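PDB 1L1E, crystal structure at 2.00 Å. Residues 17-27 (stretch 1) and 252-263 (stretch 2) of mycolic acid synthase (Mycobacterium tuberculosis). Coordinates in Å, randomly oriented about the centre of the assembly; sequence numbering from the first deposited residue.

Stretch 1 17-27: DLSDDFFRLFL
Stretch 2 252-263: AIQSQTVYDRYM

Contact between residues 17-27 and 252-263 of mycolic acid synthase, two stretches of one chain far apart in sequence, burying 487 Å² summed over both sides. No hydrogen bond crosses it; packing of side chains, mostly apolar, holds it together. The backbones come nearest at Phe22 and Ile253 (CA to CA 7.0 Å) and lie wider apart at Phe23 and Tyr262 (CA to CA 10.3 Å), a gap that large side chains fill. In stretch 2 one helix closes at Ile253, Gln254 leaves helical geometry (phi/psi -123/-93), Ser255 is extended (-177/167), and a second helix starts at Gln256 and continues past Met263. Ser255 (chi1 p) caps that helix, its OG accepting from Val258 N at 3.2 Å; the backbone bonds that follow, from Tyr259 N to Ser255 O (3.0 Å) through Met263 N to Tyr259 O (2.9 Å), link residues four apart and bring Val258 and Tyr262 to the same side.

Stretch 1 enters extended: Asp17 (phi/psi -91/153, chi1 t) stays out of reach, and Leu18 (-56/129) points toward stretch 2. With chi1 t and chi2 p, Leu18 sets its methyls against the loop residue Gln254 and one turn of the following helix, Val258 to Tyr262: CD1 lies 3.4 Å from Gln254 CD and CD2 3.6 Å from Tyr262 CE1; Val258 CG1 is near both, 4.1 Å from Leu18 CD1 and 4.2 Å from Leu18 CD2. Ser19 (-51/140, chi1 t) is the N-cap of the helix that begins at Asp20; its OG accepts from Asp21 N at 3.3 Å, and Phe22 N bonds to Ser19 O at 3.0 Å. Ser19 CB also sits 3.4 Å from Gln254 NE2, a packing contact. Gln254, m at both chi1 and chi2, thus folds its amide against Leu18 and Ser19. Asp20 (chi1 t) is out of reach of stretch 2, but Asp21 (chi1 -132°, between wells) brings OD2 within 3.7 Å of Ile253 CD1; Ile253 is m, t.

Phe22, buried, gives the largest area of stretch 1. Its CA-to-CB bond points sideways, but chi1 t and chi2 78° carry the ring to stretch 2, with CD1 3.5 Å from Gln254 CG and CZ 3.6 Å from Val258 CG1 (Val258 chi1 t). Tyr259 CA lies at the ring edge, 4.5 Å from Phe22 CZ. The same ring turns its edge to the face of Tyr262 (chi1 -88°, chi2 76°): centroids 5.6 Å apart, planes at 68°, and Phe22 CE2 4.0 Å from Tyr262 CD1.

Phe23 (chi1 m, chi2 104°) also starts sideways, its ring reaching in so that CE2 comes 4.3 Å from Tyr262 OH. Arg24 is out of reach, and Leu25 (m, t) points toward stretch 2 without close contact. Phe26 (phi/psi -134/-25, chi1 p, chi2 85°) places CZ 4.3 Å from Tyr262 CD2. Tyr262 therefore meets Leu18 and three phenylalanines, while Leu27 (-73/158; m, t) lies beyond reach.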

# COMPACT_ATOMS: atom_id res chain seq x y z
N ASP A 17 -1.84 8.38 -17.15
CA ASP A 17 -2.22 7.62 -15.98
C ASP A 17 -3.70 7.91 -15.76
O ASP A 17 -4.18 8.97 -16.15
CB ASP A 17 -1.41 8.08 -14.77
CG ASP A 17 -1.38 7.05 -13.68
OD1 ASP A 17 -2.46 6.51 -13.33
OD2 ASP A 17 -0.27 6.78 -13.17
N LEU A 18 -4.41 6.98 -15.14
CA LEU A 18 -5.84 7.19 -14.90
C LEU A 18 -6.08 8.48 -14.12
O LEU A 18 -5.45 8.73 -13.09
CB LEU A 18 -6.41 5.99 -14.15
CG LEU A 18 -7.93 5.91 -14.00
CD1 LEU A 18 -8.60 6.20 -15.34
CD2 LEU A 18 -8.32 4.54 -13.48
N SER A 19 -6.99 9.31 -14.63
CA SER A 19 -7.35 10.60 -14.01
C SER A 19 -7.71 10.49 -12.53
O SER A 19 -8.39 9.56 -12.11
CB SER A 19 -8.52 11.22 -14.78
OG SER A 19 -9.09 12.31 -14.06
N ASP A 20 -7.27 11.46 -11.73
CA ASP A 20 -7.54 11.43 -10.30
C ASP A 20 -9.01 11.62 -9.97
O ASP A 20 -9.48 11.20 -8.92
CB ASP A 20 -6.73 12.49 -9.56
CG ASP A 20 -6.87 12.37 -8.05
OD1 ASP A 20 -6.77 11.23 -7.54
OD2 ASP A 20 -7.07 13.40 -7.38
N ASP A 21 -9.73 12.28 -10.86
CA ASP A 21 -11.14 12.51 -10.62
C ASP A 21 -11.87 11.17 -10.72
O ASP A 21 -13.00 11.03 -10.27
CB ASP A 21 -11.70 13.51 -11.63
CG ASP A 21 -12.52 14.61 -10.97
OD1 ASP A 21 -12.01 15.23 -9.99
OD2 ASP A 21 -13.66 14.86 -11.42
N PHE A 22 -11.19 10.18 -11.31
CA PHE A 22 -11.75 8.85 -11.43
C PHE A 22 -11.59 8.17 -10.08
O PHE A 22 -12.54 7.59 -9.54
CB PHE A 22 -11.01 8.04 -12.49
CG PHE A 22 -11.64 6.70 -12.76
CD1 PHE A 22 -12.79 6.60 -13.55
CD2 PHE A 22 -11.12 5.54 -12.20
CE1 PHE A 22 -13.40 5.38 -13.77
CE2 PHE A 22 -11.73 4.31 -12.41
CZ PHE A 22 -12.88 4.23 -13.20
N PHE A 23 -10.39 8.24 -9.52
CA PHE A 23 -10.13 7.63 -8.22
C PHE A 23 -10.99 8.25 -7.13
O PHE A 23 -11.48 7.56 -6.24
CB PHE A 23 -8.66 7.78 -7.82
CG PHE A 23 -7.73 6.93 -8.64
CD1 PHE A 23 -6.94 7.49 -9.64
CD2 PHE A 23 -7.64 5.56 -8.41
CE1 PHE A 23 -6.09 6.71 -10.39
CE2 PHE A 23 -6.79 4.76 -9.17
CZ PHE A 23 -6.01 5.34 -10.16
N ARG A 24 -11.18 9.56 -7.19
CA ARG A 24 -11.99 10.22 -6.18
C ARG A 24 -13.43 9.71 -6.17
O ARG A 24 -14.20 10.00 -5.24
CB ARG A 24 -11.94 11.73 -6.37
CG ARG A 24 -10.61 12.35 -5.97
CD ARG A 24 -10.68 13.87 -6.02
NE ARG A 24 -11.70 14.37 -5.10
CZ ARG A 24 -12.18 15.61 -5.12
NH1 ARG A 24 -11.74 16.49 -6.01
NH2 ARG A 24 -13.11 15.97 -4.24
N LEU A 25 -13.81 8.94 -7.19
CA LEU A 25 -15.16 8.39 -7.26
C LEU A 25 -15.36 7.18 -6.35
O LEU A 25 -16.49 6.78 -6.11
CB LEU A 25 -15.53 8.03 -8.70
CG LEU A 25 -15.75 9.21 -9.65
CD1 LEU A 25 -16.13 8.69 -11.03
CD2 LEU A 25 -16.84 10.13 -9.10
N PHE A 26 -14.27 6.57 -5.87
CA PHE A 26 -14.43 5.43 -4.98
C PHE A 26 -13.55 5.44 -3.74
O PHE A 26 -13.91 4.86 -2.71
CB PHE A 26 -14.30 4.09 -5.76
CG PHE A 26 -12.93 3.81 -6.31
CD1 PHE A 26 -11.95 3.21 -5.53
CD2 PHE A 26 -12.63 4.11 -7.64
CE1 PHE A 26 -10.70 2.90 -6.05
CE2 PHE A 26 -11.38 3.81 -8.18
CZ PHE A 26 -10.42 3.20 -7.38
N LEU A 27 -12.41 6.13 -3.79
CA LEU A 27 -11.55 6.20 -2.60
C LEU A 27 -12.20 7.12 -1.56
O LEU A 27 -13.05 7.95 -1.89
CB LEU A 27 -10.17 6.76 -2.97
CG LEU A 27 -9.37 6.02 -4.05
CD1 LEU A 27 -8.05 6.72 -4.29
CD2 LEU A 27 -9.14 4.59 -3.62
N ALA A 252 -18.50 8.85 -17.83
CA ALA A 252 -18.42 10.13 -18.51
C ALA A 252 -17.00 10.69 -18.56
O ALA A 252 -16.58 11.27 -19.56
CB ALA A 252 -19.35 11.13 -17.84
N ILE A 253 -16.26 10.50 -17.47
CA ILE A 253 -14.89 10.99 -17.35
C ILE A 253 -13.88 10.08 -18.03
O ILE A 253 -12.85 10.54 -18.53
CB ILE A 253 -14.53 11.16 -15.86
CG1 ILE A 253 -15.43 12.22 -15.23
CG2 ILE A 253 -13.06 11.52 -15.70
CD1 ILE A 253 -15.21 12.41 -13.74
N GLN A 254 -14.15 8.78 -18.04
CA GLN A 254 -13.27 7.81 -18.68
C GLN A 254 -14.04 7.00 -19.74
O GLN A 254 -14.16 7.42 -20.89
CB GLN A 254 -12.67 6.86 -17.64
CG GLN A 254 -11.63 7.51 -16.73
CD GLN A 254 -10.42 8.03 -17.48
OE1 GLN A 254 -9.89 7.35 -18.36
NE2 GLN A 254 -9.97 9.22 -17.12
N SER A 255 -14.56 5.84 -19.34
CA SER A 255 -15.32 5.00 -20.27
C SER A 255 -15.88 3.76 -19.58
O SER A 255 -15.50 3.43 -18.46
CB SER A 255 -14.45 4.54 -21.43
OG SER A 255 -13.55 3.52 -21.02
N GLN A 256 -16.79 3.09 -20.28
CA GLN A 256 -17.41 1.87 -19.77
C GLN A 256 -16.32 0.82 -19.62
O GLN A 256 -16.35 0.02 -18.68
CB GLN A 256 -18.48 1.38 -20.76
CG GLN A 256 -19.13 0.05 -20.41
CD GLN A 256 -20.22 0.17 -19.35
OE1 GLN A 256 -21.24 0.81 -19.56
NE2 GLN A 256 -20.00 -0.47 -18.20
N THR A 257 -15.36 0.83 -20.53
CA THR A 257 -14.26 -0.14 -20.50
C THR A 257 -13.46 -0.02 -19.21
O THR A 257 -13.15 -1.03 -18.57
CB THR A 257 -13.31 0.05 -21.70
OG1 THR A 257 -14.00 -0.28 -22.91
CG2 THR A 257 -12.10 -0.85 -21.55
N VAL A 258 -13.11 1.20 -18.83
CA VAL A 258 -12.34 1.42 -17.62
C VAL A 258 -13.19 1.05 -16.41
O VAL A 258 -12.72 0.39 -15.49
CB VAL A 258 -11.89 2.90 -17.50
CG1 VAL A 258 -11.16 3.12 -16.17
CG2 VAL A 258 -10.99 3.26 -18.66
N TYR A 259 -14.44 1.48 -16.42
CA TYR A 259 -15.36 1.20 -15.33
C TYR A 259 -15.47 -0.31 -15.09
O TYR A 259 -15.19 -0.79 -13.99
CB TYR A 259 -16.75 1.77 -15.66
CG TYR A 259 -17.81 1.41 -14.65
CD1 TYR A 259 -17.86 2.03 -13.40
CD2 TYR A 259 -18.76 0.42 -14.93
CE1 TYR A 259 -18.83 1.68 -12.46
CE2 TYR A 259 -19.73 0.07 -14.00
CZ TYR A 259 -19.76 0.70 -12.77
OH TYR A 259 -20.71 0.35 -11.85
N ASP A 260 -15.87 -1.05 -16.12
CA ASP A 260 -16.00 -2.49 -16.00
C ASP A 260 -14.67 -3.10 -15.58
O ASP A 260 -14.64 -4.07 -14.82
CB ASP A 260 -16.45 -3.10 -17.33
CG ASP A 260 -17.79 -2.57 -17.80
OD1 ASP A 260 -18.70 -2.40 -16.96
OD2 ASP A 260 -17.96 -2.33 -19.01
N ARG A 261 -13.58 -2.53 -16.07
CA ARG A 261 -12.25 -3.01 -15.73
C ARG A 261 -12.06 -2.97 -14.21
O ARG A 261 -11.67 -3.96 -13.58
CB ARG A 261 -11.20 -2.15 -16.42
CG ARG A 261 -9.75 -2.47 -16.08
CD ARG A 261 -8.81 -1.69 -16.99
NE ARG A 261 -7.42 -1.76 -16.55
CZ ARG A 261 -6.39 -1.25 -17.23
NH1 ARG A 261 -6.61 -0.65 -18.40
NH2 ARG A 261 -5.16 -1.35 -16.76
N TYR A 262 -12.37 -1.82 -13.61
CA TYR A 262 -12.22 -1.69 -12.17
C TYR A 262 -13.24 -2.47 -11.36
O TYR A 262 -12.89 -3.07 -10.34
CB TYR A 262 -12.20 -0.22 -11.77
CG TYR A 262 -10.79 0.33 -11.81
CD1 TYR A 262 -10.17 0.63 -13.02
CD2 TYR A 262 -10.03 0.43 -10.64
CE1 TYR A 262 -8.83 1.03 -13.07
CE2 TYR A 262 -8.69 0.82 -10.68
CZ TYR A 262 -8.10 1.12 -11.90
OH TYR A 262 -6.79 1.51 -11.95
N MET A 263 -14.50 -2.46 -11.78
CA MET A 263 -15.52 -3.21 -11.05
C MET A 263 -15.13 -4.69 -10.99
O MET A 263 -15.28 -5.34 -9.96
CB MET A 263 -16.89 -3.08 -11.70
CG MET A 263 -17.61 -1.78 -11.42
SD MET A 263 -17.77 -1.41 -9.66
CE MET A 263 -18.89 -2.74 -9.08